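PDB 7P0Z: ESX-1 secretion-associated protein EspB from Mycobacterium marinum, which is secreted by the mycobacterial ESX-1 (type VII) system and assembles into a seven-subunit, channel-like structure probably involved in protein transport. Local coordinates for residues 21-26 against 71-76; 49-54 against 269-274; 66-71 against 280-285; 153-158 against 206-211. All blocks are in the same frame, centred on the assembly; numbering follows the deposited sequence.

The chain is a long bundle of helices without strands, in which helix 42-81 is the common thread of contacts 1, 2 and 3. The centres of contacts 1 and 3 lie about 8 Å apart; they share Arg71 and are joined through Ser75. Contact 2 sits about 33 Å from contact 1, centre to centre, and about 11 Å from contact 4, which it touches where Gln210 reaches Glu272. Along the chain, contact 1 closes before contact 4 opens, and contact 4 is nested inside the loops closed by contacts 2 and 3. PE and PPE helices and tail thus form one rod; contacts 2 and 3, and contact 1 through Arg71, also reach a neighbouring subunit.

Contact 1 (21-26 against 71-76)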
loop_
_atom_site.group_PDB
_atom_site.type_symbol
_atom_site.label_atom_id
_atom_site.label_comp_id
_atom_site.label_asym_id
_atom_site.label_seq_id
_atom_site.Cartn_x
_atom_site.Cartn_y
_atom_site.Cartn_z
ATOM N N ASP A 21 -10.362 -21.527 40.685
ATOM C CA ASP A 21 -9.986 -22.894 40.360
ATOM C C ASP A 21 -10.160 -23.191 38.882
ATOM O O ASP A 21 -9.366 -23.932 38.308
ATOM C CB ASP A 21 -10.774 -23.879 41.193
ATOM C CG ASP A 21 -10.274 -23.945 42.599
ATOM O OD1 ASP A 21 -9.159 -23.459 42.849
ATOM O OD2 ASP A 21 -10.990 -24.482 43.464
ATOM N N GLU A 22 -11.173 -22.616 38.250
ATOM C CA GLU A 22 -11.393 -22.875 36.840
ATOM C C GLU A 22 -10.316 -22.254 35.962
ATOM O O GLU A 22 -9.996 -22.796 34.903
ATOM C CB GLU A 22 -12.765 -22.361 36.426
ATOM C CG GLU A 22 -13.096 -22.653 34.993
ATOM C CD GLU A 22 -14.457 -22.175 34.568
ATOM O OE1 GLU A 22 -15.205 -21.656 35.413
ATOM O OE2 GLU A 22 -14.766 -22.285 33.370
ATOM N N VAL A 23 -9.746 -21.131 36.373
ATOM C CA VAL A 23 -8.876 -20.429 35.452
ATOM C C VAL A 23 -7.498 -21.067 35.400
ATOM O O VAL A 23 -6.805 -20.963 34.390
ATOM C CB VAL A 23 -8.795 -18.940 35.820
ATOM C CG1 VAL A 23 -7.937 -18.726 37.036
ATOM C CG2 VAL A 23 -8.291 -18.135 34.647
ATOM N N GLU A 24 -7.073 -21.735 36.463
ATOM C CA GLU A 24 -5.769 -22.361 36.487
ATOM C C GLU A 24 -5.843 -23.863 36.293
ATOM O O GLU A 24 -4.849 -24.549 36.508
ATOM C CB GLU A 24 -5.048 -22.046 37.792
ATOM C CG GLU A 24 -5.521 -22.888 38.946
ATOM C CD GLU A 24 -4.708 -22.687 40.185
ATOM O OE1 GLU A 24 -3.612 -22.110 40.094
ATOM O OE2 GLU A 24 -5.150 -23.130 41.260
ATOM N N ALA A 25 -6.988 -24.391 35.903
ATOM C CA ALA A 25 -7.042 -25.793 35.555
ATOM C C ALA A 25 -6.181 -26.030 34.320
ATOM O O ALA A 25 -6.015 -25.133 33.501
ATOM C CB ALA A 25 -8.476 -26.221 35.286
ATOM N N PRO A 26 -5.596 -27.212 34.176
ATOM C CA PRO A 26 -4.755 -27.464 33.004
ATOM C C PRO A 26 -5.529 -27.295 31.714
ATOM O O PRO A 26 -6.689 -27.674 31.613
ATOM C CB PRO A 26 -4.306 -28.910 33.201
ATOM C CG PRO A 26 -5.285 -29.482 34.105
ATOM C CD PRO A 26 -5.712 -28.405 35.018
ATOM N N ARG A 71 -0.688 -17.289 38.713
ATOM C CA ARG A 71 -0.641 -16.026 39.429
ATOM C C ARG A 71 -1.988 -15.331 39.410
ATOM O O ARG A 71 -2.395 -14.726 40.405
ATOM C CB ARG A 71 0.441 -15.132 38.855
ATOM C CG ARG A 71 1.793 -15.651 39.155
ATOM C CD ARG A 71 2.835 -14.812 38.551
ATOM N NE ARG A 71 4.133 -15.346 38.871
ATOM C CZ ARG A 71 5.255 -14.676 38.720
ATOM N NH1 ARG A 71 5.225 -13.458 38.226
ATOM N NH2 ARG A 71 6.396 -15.239 39.043
ATOM N N LEU A 72 -2.699 -15.417 38.298
ATOM C CA LEU A 72 -4.026 -14.832 38.239
ATOM C C LEU A 72 -4.974 -15.506 39.221
ATOM O O LEU A 72 -5.779 -14.840 39.876
ATOM C CB LEU A 72 -4.556 -14.918 36.817
ATOM C CG LEU A 72 -6.018 -14.585 36.567
ATOM C CD1 LEU A 72 -6.240 -13.105 36.627
ATOM C CD2 LEU A 72 -6.419 -15.106 35.221
ATOM N N ALA A 73 -4.897 -16.826 39.338
ATOM C CA ALA A 73 -5.733 -17.520 40.308
ATOM C C ALA A 73 -5.399 -17.099 41.732
ATOM O O ALA A 73 -6.294 -16.927 42.566
ATOM C CB ALA A 73 -5.582 -19.026 40.147
ATOM N N THR A 74 -4.116 -16.931 42.030
ATOM C CA THR A 74 -3.745 -16.433 43.344
ATOM C C THR A 74 -4.314 -15.047 43.597
ATOM O O THR A 74 -4.829 -14.771 44.684
ATOM C CB THR A 74 -2.231 -16.432 43.493
ATOM O OG1 THR A 74 -1.740 -17.747 43.274
ATOM C CG2 THR A 74 -1.845 -15.994 44.851
ATOM N N SER A 75 -4.235 -14.164 42.614
ATOM C CA SER A 75 -4.795 -12.837 42.810
ATOM C C SER A 75 -6.297 -12.897 43.036
ATOM O O SER A 75 -6.840 -12.125 43.827
ATOM C CB SER A 75 -4.469 -11.933 41.632
ATOM O OG SER A 75 -3.099 -11.626 41.605
ATOM N N LEU A 76 -6.985 -13.794 42.343
ATOM C CA LEU A 76 -8.415 -13.926 42.566
ATOM C C LEU A 76 -8.715 -14.412 43.971
ATOM O O LEU A 76 -9.673 -13.962 44.594
ATOM C CB LEU A 76 -9.032 -14.868 41.547
ATOM C CG LEU A 76 -9.127 -14.344 40.127
ATOM C CD1 LEU A 76 -9.421 -15.487 39.195
ATOM C CD2 LEU A 76 -10.184 -13.298 40.032
#
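Val23 supplies the tight half of this contact, pushing both of its methyl groups against helix 42-81. CG2 meets Leu72 CD2 at 3.6 Å, the two side chains crossing at about a right angle. CG1 sits over the small side chain of Ala73, 3.9 Å from its CB, and reaches more loosely to Leu76, whose CD1 is 4.2 Å away. The buried cluster continues beyond the two segments: Phe172 touches Val23, Phe175 touches Leu76, and Leu72 leans on Ser189 and Met190 of helix 181-224. The arrangement belongs to the helical hairpin of the PE domain, in which the short helix 13-23 runs antiparallel to helix 42-81 and ends here, Glu24 being the first residue to leave the helical conformation. Val23 O, at that end, is taken up by Arg171. On the more open side Glu24 lies against the same Ala73 methyl. Its CG lies in the crowded position between the backbone N and the carbonyl carbon (chi1 79°), and the chain, extended beyond that atom, passes across Ala73 CB: Glu24 CB is 3.9 Å from this methyl and Glu24 OE1 3.7 Å. This is mere packing of a carboxylate against an apolar group. The polar partner lies one turn further on, where Arg77 forms salt bridges to both Glu24 OE2 and Asp21 OD1.

Contact 2 (49-54 against 269-274); sequences EQLAVS and ADLEPV
The extended tail that follows helix 244-268 is laid along helix 42-81 here, with Leu271, Pro273 and Val274 set against Gln50, Leu51 and Ser54. The single hydrogen bond between the two segments runs from the backbone of Val274 to a side chain: Val274 N donates to Ser54 OG at 3.2 Å, bent to 138° at the hydrogen. The same oxygen receives a weak bond from Gln50 NE2, one helical turn earlier, at 3.3 Å. Gln50 can lie in this way because its CG is anti to the backbone N while the chain turns at chi2 (58°), which swings CD round instead of letting it run straight out. The carboxamide then lies against Pro273, NE2 3.5 Å from its CA, while Gln50 CG packs on Leu271 CB at 3.9 Å. NE2 has a further, stronger partner in Gln166 of a neighbouring subunit, so this amide links helix, tail and subunit interface. The apolar end is looser: Leu271 CD1 approaches Leu51 CG at 4.0 Å, and the Leu271 side chain also touches Ala47 and Met214. Val274 CB lies 3.6 Å from Ser54 OG, and Gln210 of helix 181-224 holds the carbonyl of Glu272. The result is an extended segment packed along the long PE helix, and bonded to it by Ser54, as part of the PE-PPE helical bundle.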
loop_
_atom_site.group_PDB
_atom_site.type_symbol
_atom_site.label_atom_id
_atom_site.label_comp_id
_atom_site.label_asym_id
_atom_site.label_seq_id
_atom_site.Cartn_x
_atom_site.Cartn_y
_atom_site.Cartn_z
ATOM N N GLU A 49 13.934 -29.181 10.740
ATOM C CA GLU A 49 14.543 -28.667 11.951
ATOM C C GLU A 49 13.945 -27.332 12.357
ATOM O O GLU A 49 13.762 -27.069 13.547
ATOM C CB GLU A 49 16.041 -28.572 11.765
ATOM C CG GLU A 49 16.724 -29.773 12.288
ATOM C CD GLU A 49 17.987 -30.067 11.557
ATOM O OE1 GLU A 49 18.524 -29.148 10.911
ATOM O OE2 GLU A 49 18.454 -31.222 11.620
ATOM N N GLN A 50 13.624 -26.482 11.390
ATOM C CA GLN A 50 12.938 -25.240 11.699
ATOM C C GLN A 50 11.606 -25.507 12.378
ATOM O O GLN A 50 11.266 -24.855 13.366
ATOM C CB GLN A 50 12.735 -24.427 10.427
ATOM C CG GLN A 50 12.009 -23.106 10.619
ATOM C CD GLN A 50 12.700 -22.175 11.589
ATOM O OE1 GLN A 50 13.695 -21.558 11.259
ATOM N NE2 GLN A 50 12.176 -22.075 12.787
ATOM N N LEU A 51 10.848 -26.477 11.870
ATOM C CA LEU A 51 9.588 -26.842 12.500
ATOM C C LEU A 51 9.791 -27.368 13.906
ATOM O O LEU A 51 9.030 -27.029 14.814
ATOM C CB LEU A 51 8.852 -27.877 11.665
ATOM C CG LEU A 51 8.114 -27.312 10.467
ATOM C CD1 LEU A 51 7.458 -28.410 9.681
ATOM C CD2 LEU A 51 7.091 -26.316 10.936
ATOM N N ALA A 52 10.789 -28.214 14.108
ATOM C CA ALA A 52 11.016 -28.742 15.442
ATOM C C ALA A 52 11.339 -27.628 16.422
ATOM O O ALA A 52 10.825 -27.605 17.546
ATOM C CB ALA A 52 12.130 -29.777 15.411
ATOM N N VAL A 53 12.170 -26.680 16.004
ATOM C CA VAL A 53 12.538 -25.582 16.880
ATOM C C VAL A 53 11.338 -24.698 17.173
ATOM O O VAL A 53 11.130 -24.272 18.314
ATOM C CB VAL A 53 13.700 -24.782 16.271
ATOM C CG1 VAL A 53 14.049 -23.632 17.151
ATOM C CG2 VAL A 53 14.902 -25.658 16.144
ATOM N N SER A 54 10.535 -24.404 16.162
ATOM C CA SER A 54 9.344 -23.602 16.389
ATOM C C SER A 54 8.389 -24.290 17.351
ATOM O O SER A 54 7.790 -23.642 18.213
ATOM C CB SER A 54 8.655 -23.315 15.068
ATOM O OG SER A 54 9.269 -22.241 14.408
ATOM N N ALA A 269 10.933 -24.191 0.575
ATOM C CA ALA A 269 11.136 -24.903 1.818
ATOM C C ALA A 269 11.873 -24.087 2.847
ATOM O O ALA A 269 12.404 -24.648 3.798
ATOM C CB ALA A 269 11.888 -26.205 1.568
ATOM N N ASP A 270 11.937 -22.787 2.683
ATOM C CA ASP A 270 12.577 -21.912 3.647
ATOM C C ASP A 270 11.491 -21.341 4.547
ATOM O O ASP A 270 10.802 -20.392 4.178
ATOM C CB ASP A 270 13.349 -20.823 2.926
ATOM C CG ASP A 270 14.481 -20.296 3.737
ATOM O OD1 ASP A 270 15.187 -21.106 4.362
ATOM O OD2 ASP A 270 14.668 -19.069 3.754
ATOM N N LEU A 271 11.339 -21.925 5.724
ATOM C CA LEU A 271 10.210 -21.628 6.585
ATOM C C LEU A 271 10.513 -20.497 7.545
ATOM O O LEU A 271 11.619 -20.386 8.064
ATOM C CB LEU A 271 9.799 -22.861 7.371
ATOM C CG LEU A 271 9.254 -23.927 6.441
ATOM C CD1 LEU A 271 8.882 -25.162 7.218
ATOM C CD2 LEU A 271 8.066 -23.369 5.698
ATOM N N GLU A 272 9.525 -19.660 7.761
ATOM C CA GLU A 272 9.646 -18.613 8.749
ATOM C C GLU A 272 9.714 -19.212 10.149
ATOM O O GLU A 272 8.992 -20.154 10.455
ATOM C CB GLU A 272 8.461 -17.680 8.666
ATOM C CG GLU A 272 8.472 -16.849 7.448
ATOM C CD GLU A 272 9.373 -15.665 7.594
ATOM O OE1 GLU A 272 8.938 -14.642 8.167
ATOM O OE2 GLU A 272 10.528 -15.758 7.149
ATOM N N PRO A 273 10.567 -18.697 11.012
ATOM C CA PRO A 273 10.481 -19.058 12.425
ATOM C C PRO A 273 9.238 -18.469 13.061
ATOM O O PRO A 273 8.656 -17.499 12.586
ATOM C CB PRO A 273 11.745 -18.447 13.017
ATOM C CG PRO A 273 12.069 -17.353 12.120
ATOM C CD PRO A 273 11.650 -17.745 10.760
ATOM N N VAL A 274 8.828 -19.078 14.156
ATOM C CA VAL A 274 7.644 -18.664 14.891
ATOM C C VAL A 274 8.105 -18.186 16.251
ATOM O O VAL A 274 8.568 -18.996 17.051
ATOM C CB VAL A 274 6.645 -19.816 15.037
ATOM C CG1 VAL A 274 5.431 -19.375 15.806
ATOM C CG2 VAL A 274 6.243 -20.323 13.692
#

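Contact 3 (66-71 against 280-285); sequences ERERQR and PAAIKI
Glu68 places CG anti to its carbonyl carbon (chi1 -71°) and then bends at chi2 (-46°), which folds CD back. The carboxylate carried there turns OE2 to Ala282 of the C-terminal tail and OE1 to Arg67. The tail segment 280-283 has polyproline-II-like backbone angles and runs beside helix 42-81 of the PE-PPE bundle without forming a strand. Glu68 OE2 accepts the backbone N-H of Ala282 at 2.8 Å with an angle of 150°, nearly along its own C-O bond. OE1 is gripped side-on by Arg67, whose NE lies 3.1 Å and NH2 3.3 Å from this one oxygen, which sits close to the guanidinium plane. With a partner at each oxygen, the carboxylate would be limited in its rotation. Arg67 also binds Glu187 of a neighbouring subunit, an extra negative charge that would offset the closeness of Arg71, whose NH2 lies above one face of the Arg67 guanidinium, toward its rim. Further along the tail, Ser75 is bonded to Ile283 O and Ile285 N. Beside the polar link, the methyl of Ala282 is wedged against the helix, with its CB 3.6 Å from Glu68 O and 4.0 Å from Arg71 CB.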
loop_
_atom_site.group_PDB
_atom_site.type_symbol
_atom_site.label_atom_id
_atom_site.label_comp_id
_atom_site.label_asym_id
_atom_site.label_seq_id
_atom_site.Cartn_x
_atom_site.Cartn_y
_atom_site.Cartn_z
ATOM N N GLU A 66 1.036 -20.775 31.480
ATOM C CA GLU A 66 0.561 -21.532 32.623
ATOM C C GLU A 66 0.946 -20.857 33.933
ATOM O O GLU A 66 0.133 -20.769 34.866
ATOM C CB GLU A 66 1.127 -22.935 32.547
ATOM C CG GLU A 66 0.601 -23.873 33.543
ATOM C CD GLU A 66 1.089 -25.268 33.285
ATOM O OE1 GLU A 66 1.828 -25.463 32.296
ATOM O OE2 GLU A 66 0.739 -26.177 34.066
ATOM N N ARG A 67 2.175 -20.362 34.023
ATOM C CA ARG A 67 2.535 -19.638 35.234
ATOM C C ARG A 67 1.686 -18.385 35.411
ATOM O O ARG A 67 1.270 -18.054 36.530
ATOM C CB ARG A 67 4.005 -19.262 35.244
ATOM C CG ARG A 67 4.337 -18.406 36.443
ATOM C CD ARG A 67 5.683 -17.815 36.368
ATOM N NE ARG A 67 5.646 -16.514 35.742
ATOM C CZ ARG A 67 6.658 -15.668 35.780
ATOM N NH1 ARG A 67 7.755 -16.004 36.417
ATOM N NH2 ARG A 67 6.571 -14.497 35.187
ATOM N N GLU A 68 1.435 -17.663 34.329
ATOM C CA GLU A 68 0.607 -16.472 34.470
ATOM C C GLU A 68 -0.784 -16.820 34.977
ATOM O O GLU A 68 -1.379 -16.068 35.751
ATOM C CB GLU A 68 0.516 -15.707 33.160
ATOM C CG GLU A 68 1.798 -15.019 32.782
ATOM C CD GLU A 68 2.427 -14.259 33.944
ATOM O OE1 GLU A 68 3.396 -14.769 34.533
ATOM O OE2 GLU A 68 1.954 -13.159 34.271
ATOM N N ARG A 69 -1.317 -17.955 34.562
ATOM C CA ARG A 69 -2.639 -18.318 35.045
ATOM C C ARG A 69 -2.613 -18.708 36.516
ATOM O O ARG A 69 -3.562 -18.419 37.249
ATOM C CB ARG A 69 -3.230 -19.415 34.177
ATOM C CG ARG A 69 -3.667 -18.885 32.843
ATOM C CD ARG A 69 -4.467 -19.885 32.090
ATOM N NE ARG A 69 -3.727 -21.115 31.895
ATOM C CZ ARG A 69 -2.840 -21.300 30.932
ATOM N NH1 ARG A 69 -2.567 -20.324 30.093
ATOM N NH2 ARG A 69 -2.223 -22.454 30.822
ATOM N N GLN A 70 -1.541 -19.343 36.984
ATOM C CA GLN A 70 -1.459 -19.569 38.423
ATOM C C GLN A 70 -1.446 -18.263 39.192
ATOM O O GLN A 70 -2.091 -18.139 40.237
ATOM C CB GLN A 70 -0.229 -20.355 38.809
ATOM C CG GLN A 70 -0.277 -21.774 38.544
ATOM C CD GLN A 70 0.846 -22.450 39.258
ATOM O OE1 GLN A 70 1.616 -21.800 39.953
ATOM N NE2 GLN A 70 0.963 -23.755 39.089
ATOM N N ARG A 71 -0.688 -17.289 38.713
ATOM C CA ARG A 71 -0.641 -16.026 39.429
ATOM C C ARG A 71 -1.988 -15.331 39.410
ATOM O O ARG A 71 -2.395 -14.726 40.405
ATOM C CB ARG A 71 0.441 -15.132 38.855
ATOM C CG ARG A 71 1.793 -15.651 39.155
ATOM C CD ARG A 71 2.835 -14.812 38.551
ATOM N NE ARG A 71 4.133 -15.346 38.871
ATOM C CZ ARG A 71 5.255 -14.676 38.720
ATOM N NH1 ARG A 71 5.225 -13.458 38.226
ATOM N NH2 ARG A 71 6.396 -15.239 39.043
ATOM N N PRO A 280 0.946 -11.603 28.799
ATOM C CA PRO A 280 0.881 -10.405 29.635
ATOM C C PRO A 280 0.933 -10.777 31.102
ATOM O O PRO A 280 0.482 -11.842 31.511
ATOM C CB PRO A 280 -0.464 -9.787 29.265
ATOM C CG PRO A 280 -1.252 -10.898 28.784
ATOM C CD PRO A 280 -0.324 -11.855 28.113
ATOM N N ALA A 281 1.528 -9.902 31.887
ATOM C CA ALA A 281 1.628 -10.152 33.312
ATOM C C ALA A 281 0.244 -10.201 33.926
ATOM O O ALA A 281 -0.625 -9.402 33.586
ATOM C CB ALA A 281 2.456 -9.069 33.974
ATOM N N ALA A 282 0.034 -11.161 34.808
ATOM C CA ALA A 282 -1.205 -11.222 35.555
ATOM C C ALA A 282 -1.304 -10.046 36.510
ATOM O O ALA A 282 -0.299 -9.514 36.971
ATOM C CB ALA A 282 -1.289 -12.524 36.338
ATOM N N ILE A 283 -2.527 -9.633 36.803
ATOM C CA ILE A 283 -2.712 -8.617 37.820
ATOM C C ILE A 283 -2.336 -9.186 39.179
ATOM O O ILE A 283 -2.597 -10.352 39.478
ATOM C CB ILE A 283 -4.149 -8.082 37.799
ATOM C CG1 ILE A 283 -4.206 -6.782 38.576
ATOM C CG2 ILE A 283 -5.126 -9.086 38.344
ATOM C CD1 ILE A 283 -5.540 -6.241 38.684
ATOM N N LYS A 284 -1.679 -8.381 39.997
ATOM C CA LYS A 284 -1.276 -8.815 41.322
ATOM C C LYS A 284 -2.185 -8.204 42.373
ATOM O O LYS A 284 -2.380 -6.989 42.403
ATOM C CB LYS A 284 0.170 -8.458 41.615
ATOM C CG LYS A 284 0.710 -9.313 42.706
ATOM C CD LYS A 284 2.163 -9.571 42.549
ATOM C CE LYS A 284 2.939 -8.324 42.778
ATOM N NZ LYS A 284 2.595 -7.718 44.077
ATOM N N ILE A 285 -2.761 -9.053 43.207
ATOM C CA ILE A 285 -3.565 -8.628 44.336
ATOM C C ILE A 285 -2.942 -9.243 45.568
ATOM O O ILE A 285 -2.871 -10.468 45.679
ATOM C CB ILE A 285 -5.025 -9.071 44.212
ATOM C CG1 ILE A 285 -5.637 -8.646 42.883
ATOM C CG2 ILE A 285 -5.815 -8.453 45.305
ATOM C CD1 ILE A 285 -5.778 -7.211 42.728
#

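Contact 4 (153-158 against 206-211)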
loop_
_atom_site.group_PDB
_atom_site.type_symbol
_atom_site.label_atom_id
_atom_site.label_comp_id
_atom_site.label_asym_id
_atom_site.label_seq_id
_atom_site.Cartn_x
_atom_site.Cartn_y
_atom_site.Cartn_z
ATOM N N ASN A 153 1.185 -35.951 10.380
ATOM C CA ASN A 153 0.854 -36.223 11.773
ATOM C C ASN A 153 1.119 -35.005 12.646
ATOM O O ASN A 153 0.301 -34.654 13.503
ATOM C CB ASN A 153 1.639 -37.421 12.286
ATOM C CG ASN A 153 1.343 -38.677 11.518
ATOM O OD1 ASN A 153 0.269 -38.836 10.942
ATOM N ND2 ASN A 153 2.301 -39.583 11.497
ATOM N N PHE A 154 2.257 -34.352 12.432
ATOM C CA PHE A 154 2.593 -33.122 13.127
ATOM C C PHE A 154 1.513 -32.070 12.933
ATOM O O PHE A 154 1.048 -31.446 13.894
ATOM C CB PHE A 154 3.934 -32.637 12.594
ATOM C CG PHE A 154 4.454 -31.406 13.237
ATOM C CD1 PHE A 154 5.225 -31.478 14.369
ATOM C CD2 PHE A 154 4.199 -30.173 12.689
ATOM C CE1 PHE A 154 5.716 -30.348 14.949
ATOM C CE2 PHE A 154 4.683 -29.042 13.267
ATOM C CZ PHE A 154 5.451 -29.127 14.402
ATOM N N ALA A 155 1.101 -31.865 11.690
ATOM C CA ALA A 155 0.106 -30.847 11.400
ATOM C C ALA A 155 -1.229 -31.174 12.043
ATOM O O ALA A 155 -1.917 -30.282 12.535
ATOM C CB ALA A 155 -0.054 -30.683 9.897
ATOM N N ASP A 156 -1.625 -32.442 12.022
ATOM C CA ASP A 156 -2.875 -32.817 12.657
ATOM C C ASP A 156 -2.833 -32.519 14.140
ATOM O O ASP A 156 -3.780 -31.961 14.698
ATOM C CB ASP A 156 -3.165 -34.292 12.437
ATOM C CG ASP A 156 -3.574 -34.589 11.036
ATOM O OD1 ASP A 156 -3.944 -33.644 10.313
ATOM O OD2 ASP A 156 -3.526 -35.773 10.649
ATOM N N GLY A 157 -1.743 -32.901 14.797
ATOM C CA GLY A 157 -1.627 -32.624 16.211
ATOM C C GLY A 157 -1.718 -31.144 16.515
ATOM O O GLY A 157 -2.418 -30.730 17.439
ATOM N N TRP A 158 -1.050 -30.326 15.720
ATOM C CA TRP A 158 -1.073 -28.910 16.032
ATOM C C TRP A 158 -2.399 -28.251 15.670
ATOM O O TRP A 158 -2.806 -27.309 16.345
ATOM C CB TRP A 158 0.108 -28.212 15.369
ATOM C CG TRP A 158 1.334 -28.431 16.165
ATOM C CD1 TRP A 158 2.351 -29.268 15.871
ATOM C CD2 TRP A 158 1.647 -27.849 17.423
ATOM N NE1 TRP A 158 3.291 -29.238 16.852
ATOM C CE2 TRP A 158 2.885 -28.368 17.821
ATOM C CE3 TRP A 158 1.004 -26.930 18.250
ATOM C CZ2 TRP A 158 3.492 -28.005 19.004
ATOM C CZ3 TRP A 158 1.606 -26.570 19.416
ATOM C CH2 TRP A 158 2.843 -27.103 19.788
ATOM N N SER A 206 -0.651 -21.644 12.467
ATOM C CA SER A 206 0.347 -21.348 11.458
ATOM C C SER A 206 1.419 -22.425 11.418
ATOM O O SER A 206 1.963 -22.735 10.354
ATOM C CB SER A 206 0.951 -19.981 11.720
ATOM O OG SER A 206 2.042 -20.079 12.597
ATOM N N LEU A 207 1.712 -23.016 12.562
ATOM C CA LEU A 207 2.638 -24.130 12.611
ATOM C C LEU A 207 2.117 -25.306 11.794
ATOM O O LEU A 207 2.829 -25.875 10.955
ATOM C CB LEU A 207 2.825 -24.524 14.063
ATOM C CG LEU A 207 4.013 -25.352 14.466
ATOM C CD1 LEU A 207 5.253 -24.518 14.244
ATOM C CD2 LEU A 207 3.870 -25.719 15.908
ATOM N N ALA A 208 0.863 -25.676 12.024
ATOM C CA ALA A 208 0.282 -26.778 11.268
ATOM C C ALA A 208 0.204 -26.438 9.791
ATOM O O ALA A 208 0.398 -27.300 8.930
ATOM C CB ALA A 208 -1.098 -27.125 11.810
ATOM N N LYS A 209 -0.079 -25.184 9.487
ATOM C CA LYS A 209 -0.152 -24.753 8.108
ATOM C C LYS A 209 1.184 -24.932 7.405
ATOM O O LYS A 209 1.236 -25.402 6.268
ATOM C CB LYS A 209 -0.607 -23.306 8.062
ATOM C CG LYS A 209 -0.782 -22.796 6.701
ATOM C CD LYS A 209 -1.141 -21.352 6.688
ATOM C CE LYS A 209 -1.171 -20.850 5.267
ATOM N NZ LYS A 209 -1.438 -19.397 5.176
ATOM N N GLN A 210 2.276 -24.577 8.072
ATOM C CA GLN A 210 3.589 -24.781 7.485
ATOM C C GLN A 210 3.888 -26.256 7.280
ATOM O O GLN A 210 4.476 -26.644 6.266
ATOM C CB GLN A 210 4.661 -24.154 8.355
ATOM C CG GLN A 210 4.720 -22.676 8.301
ATOM C CD GLN A 210 5.856 -22.163 9.121
ATOM O OE1 GLN A 210 6.245 -22.786 10.089
ATOM N NE2 GLN A 210 6.420 -21.043 8.726
ATOM N N ALA A 211 3.526 -27.094 8.241
ATOM C CA ALA A 211 3.771 -28.517 8.051
ATOM C C ALA A 211 2.997 -29.065 6.852
ATOM O O ALA A 211 3.532 -29.841 6.052
ATOM C CB ALA A 211 3.415 -29.282 9.316
#
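Segments 153-158 and 206-211 run antiparallel, their axes 8.0 Å apart at closest approach with 161° between their directions, and the backbones nearly touch where Ala155 CA and Ala208 CA are 4.1 Å apart. Such closeness rests on alanines. Ala208 CB packs 3.3 Å from the carbonyl oxygen of Ala155, and in return Ala155 CB lies 3.5 Å from Ala208 O, so each methyl fits against the opposite main chain. Ala211, a turn on, sets its CB 3.8 Å from Ala155 CB and also meets the edge of the Phe154 ring, near the ring plane, at CD2. Leu207 meets two aromatic rings, Trp158 and the same Phe154. Leu207 CG, anti to the backbone N (chi1 -162°), lies 3.9 Å from Phe154 CE2. Leu207 CD2 comes over the face of Trp158 in a CH-pi contact, 3.4 Å from the centroid of the five-membered ring and 13° off its normal. Within the helix Trp158 CD1 stands over the centre of the Phe154 ring, so the indole presents an edge to that face. The helices are 149-166 and 181-224, the consecutive arms of the PPE hairpin, joined by a loop that ends in the Trp-Glu-Gly (WxG) motif of the EsxAB clan. Pro30 and Pro31 and, from helix 42-81, Val58 also cover Trp158. With every touching residue buried and no hydrogen bond between the segments, the pair is held by shape and apolar burial.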